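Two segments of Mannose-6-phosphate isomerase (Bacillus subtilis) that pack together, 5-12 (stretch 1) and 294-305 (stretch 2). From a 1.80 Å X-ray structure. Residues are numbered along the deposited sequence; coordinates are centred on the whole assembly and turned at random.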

# COMPACT_ATOMS: atom_id res chain seq x y z
N THR A 5 3.98 4.36 24.05
CA THR A 5 4.40 2.97 24.37
C THR A 5 5.81 2.67 23.88
O THR A 5 6.37 3.40 23.06
CB THR A 5 3.43 1.93 23.79
OG1 THR A 5 3.07 2.31 22.45
CG2 THR A 5 2.19 1.80 24.67
N GLN A 6 6.37 1.57 24.37
CA GLN A 6 7.74 1.21 24.06
C GLN A 6 7.95 -0.22 23.60
O GLN A 6 8.95 -0.85 23.97
CB GLN A 6 8.61 1.47 25.30
CG GLN A 6 8.58 2.90 25.78
CD GLN A 6 9.45 3.12 27.00
OE1 GLN A 6 9.68 4.26 27.42
NE2 GLN A 6 9.94 2.04 27.59
N SER A 7 7.03 -0.75 22.82
CA SER A 7 7.19 -2.11 22.32
C SER A 7 6.45 -2.23 20.99
O SER A 7 5.47 -1.51 20.74
CB SER A 7 6.66 -3.13 23.34
OG SER A 7 5.28 -2.93 23.56
N PRO A 8 6.93 -3.13 20.12
CA PRO A 8 6.32 -3.34 18.80
C PRO A 8 4.84 -3.67 18.90
O PRO A 8 4.43 -4.40 19.81
CB PRO A 8 7.14 -4.49 18.22
CG PRO A 8 8.49 -4.29 18.86
CD PRO A 8 8.12 -3.98 20.29
N ILE A 9 4.05 -3.16 17.96
CA ILE A 9 2.60 -3.43 17.97
C ILE A 9 2.29 -4.21 16.70
O ILE A 9 2.28 -3.64 15.61
CB ILE A 9 1.80 -2.10 17.98
CG1 ILE A 9 2.18 -1.29 19.22
CG2 ILE A 9 0.28 -2.38 17.93
CD1 ILE A 9 1.75 0.17 19.12
N PHE A 10 2.04 -5.51 16.83
CA PHE A 10 1.76 -6.34 15.66
C PHE A 10 0.29 -6.25 15.30
O PHE A 10 -0.56 -6.09 16.18
CB PHE A 10 2.17 -7.79 15.92
CG PHE A 10 3.66 -8.01 15.90
CD1 PHE A 10 4.30 -8.47 14.75
CD2 PHE A 10 4.43 -7.70 17.02
CE1 PHE A 10 5.70 -8.62 14.72
CE2 PHE A 10 5.83 -7.84 17.00
CZ PHE A 10 6.46 -8.30 15.84
N LEU A 11 0.01 -6.36 14.01
CA LEU A 11 -1.34 -6.26 13.49
C LEU A 11 -1.80 -7.53 12.80
O LEU A 11 -1.06 -8.15 12.06
CB LEU A 11 -1.43 -5.09 12.50
CG LEU A 11 -1.03 -3.80 13.24
CD1 LEU A 11 -0.85 -2.66 12.29
CD2 LEU A 11 -2.11 -3.51 14.29
N THR A 12 -3.04 -7.90 13.06
CA THR A 12 -3.62 -9.09 12.44
C THR A 12 -4.22 -8.66 11.13
O THR A 12 -5.03 -7.74 11.08
CB THR A 12 -4.73 -9.67 13.30
OG1 THR A 12 -4.17 -10.14 14.53
CG2 THR A 12 -5.43 -10.83 12.55
N GLY A 294 5.40 -11.96 6.37
CA GLY A 294 3.98 -11.89 6.62
C GLY A 294 3.62 -11.09 7.87
O GLY A 294 2.44 -10.78 8.08
N ASP A 295 4.59 -10.78 8.71
CA ASP A 295 4.30 -9.95 9.90
C ASP A 295 4.19 -8.48 9.48
O ASP A 295 4.93 -8.02 8.60
CB ASP A 295 5.42 -10.01 10.95
CG ASP A 295 5.44 -11.31 11.74
OD1 ASP A 295 4.38 -11.96 11.89
OD2 ASP A 295 6.53 -11.65 12.24
N HIS A 296 3.28 -7.76 10.13
CA HIS A 296 3.09 -6.33 9.90
C HIS A 296 3.02 -5.74 11.31
O HIS A 296 2.31 -6.28 12.18
CB HIS A 296 1.80 -6.08 9.14
CG HIS A 296 1.79 -6.72 7.79
ND1 HIS A 296 2.53 -6.23 6.73
CD2 HIS A 296 1.18 -7.84 7.35
CE1 HIS A 296 2.37 -7.03 5.69
NE2 HIS A 296 1.56 -8.02 6.04
N PHE A 297 3.74 -4.65 11.52
CA PHE A 297 3.75 -4.05 12.85
C PHE A 297 4.13 -2.59 12.82
O PHE A 297 4.68 -2.07 11.83
CB PHE A 297 4.70 -4.81 13.78
CG PHE A 297 6.14 -4.86 13.29
CD1 PHE A 297 7.09 -3.93 13.74
CD2 PHE A 297 6.54 -5.84 12.41
CE1 PHE A 297 8.43 -3.99 13.31
CE2 PHE A 297 7.87 -5.92 11.96
CZ PHE A 297 8.83 -5.00 12.41
N ILE A 298 3.81 -1.93 13.93
CA ILE A 298 4.14 -0.53 14.10
C ILE A 298 5.13 -0.40 15.23
O ILE A 298 4.97 -1.04 16.28
CB ILE A 298 2.85 0.28 14.43
CG1 ILE A 298 2.01 0.42 13.17
CG2 ILE A 298 3.23 1.65 15.02
CD1 ILE A 298 0.65 1.05 13.43
N LEU A 299 6.20 0.37 15.00
CA LEU A 299 7.16 0.65 16.05
C LEU A 299 6.70 2.04 16.52
O LEU A 299 6.74 3.03 15.75
CB LEU A 299 8.61 0.71 15.51
CG LEU A 299 9.12 -0.61 14.92
CD1 LEU A 299 10.55 -0.46 14.34
CD2 LEU A 299 9.11 -1.67 16.02
N PRO A 300 6.27 2.14 17.78
CA PRO A 300 5.79 3.37 18.42
C PRO A 300 6.81 4.49 18.57
O PRO A 300 8.01 4.27 18.41
CB PRO A 300 5.25 2.87 19.76
CG PRO A 300 6.17 1.77 20.08
CD PRO A 300 6.31 1.04 18.75
N ALA A 301 6.30 5.68 18.87
CA ALA A 301 7.12 6.87 19.07
C ALA A 301 8.28 6.65 20.03
O ALA A 301 9.42 7.02 19.74
CB ALA A 301 6.26 8.03 19.59
N GLN A 302 7.99 6.04 21.18
CA GLN A 302 9.01 5.79 22.20
C GLN A 302 9.74 4.45 22.10
O GLN A 302 10.34 3.98 23.07
CB GLN A 302 8.40 5.94 23.60
CG GLN A 302 7.72 7.30 23.83
CD GLN A 302 8.53 8.49 23.31
OE1 GLN A 302 9.75 8.56 23.50
NE2 GLN A 302 7.84 9.45 22.68
N MSE A 303 9.69 3.82 20.93
CA MSE A 303 10.38 2.55 20.75
C MSE A 303 11.86 2.73 21.10
O MSE A 303 12.51 3.68 20.62
CB MSE A 303 10.27 2.12 19.29
CG MSE A 303 10.97 0.80 18.98
SE MSE A 303 10.15 -0.75 19.86
CE MSE A 303 11.68 -1.97 19.51
N PRO A 304 12.42 1.86 21.97
CA PRO A 304 13.84 1.97 22.33
C PRO A 304 14.72 1.57 21.14
O PRO A 304 14.26 0.90 20.20
CB PRO A 304 14.00 0.97 23.48
CG PRO A 304 12.62 0.75 24.00
CD PRO A 304 11.73 0.84 22.78
N ASP A 305 15.99 1.97 21.17
CA ASP A 305 16.88 1.56 20.10
C ASP A 305 16.83 0.04 20.12
O ASP A 305 16.66 -0.59 21.17
CB ASP A 305 18.30 2.06 20.35
CG ASP A 305 18.44 3.56 20.11
OD1 ASP A 305 17.42 4.22 19.80
OD2 ASP A 305 19.56 4.09 20.22
O HOH W 1 5.19 5.81 21.85
O HOH W 2 1.41 -9.39 11.83

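The two stretches lie far apart in sequence but pair as neighbouring antiparallel strands, burying 717 Å² between them. Three backbone hydrogen bonds form the core of the pairing. I9 and I298 make a hydrogen-bonded pair and satisfy each other fully: I9 N donates to I298 O at 2.9 Å, and I298 N donates to I9 O at 2.8 Å. L11 N then donates to H296 O at 2.9 Å. All three are close to straight, with N-H...acceptor angles of 161 to 164°.

Between these bonds, F10 and F297 form a non-hydrogen-bonded pair, with CA atoms 4.1 Å apart. F10 CA also makes a CA-H...O contact of 3.5 Å with H296 O, so this carbonyl receives both an N-H and a weaker C-H.

Water continues the pairing where direct bonds stop. Water 2 donates to L11 O at 2.8 Å and accepts from H296 N at 3.0 Å. At the other end, water 1 accepts from T5 N and from Q302 N, each at 2.9 Å, and so joins the stretches where no direct hydrogen bond does. Within stretch 2, M303 N donates to P300 O at 3.1 Å and closes a type I turn. The side-chain nitrogens of H296 are satisfied elsewhere in the structure. Two polar atoms are buried by the contact without any partner in the model: T5 OG1 and S7 N.

Apolar side chains fill both faces of the sheet. On one, the F10 ring lies over F297: F297 CB is 4.0 Å from the F10 ring centroid and sits over the ring face. The two rings meet obliquely, with centroids 5.0 Å apart and F10 CE1 3.7 Å from F297 CD2. On the other face, I9 CB is 4.4 Å from I298 CB. The branched side chains suit this buried strand position. L11 CD1 reaches I298 CD1 at 4.2 Å.

Beyond the strands, prolines and the turn make the contact. P300 points toward stretch 1; its CD lies 3.3 Å from S7 O and its CG 3.4 Å from T5 O. Proline has no N-H to satisfy, so P8 and P300 can pack here without leaving a backbone donor unpaired. P8 CG touches L299 CD2 at 3.9 Å, and P8 CD meets selenomethionine M303 SE at 3.8 Å. M303 starts away from stretch 1, but its long side chain brings the selenium back. At the exposed margin, Q6 CG packs 3.4 Å from Q302 O.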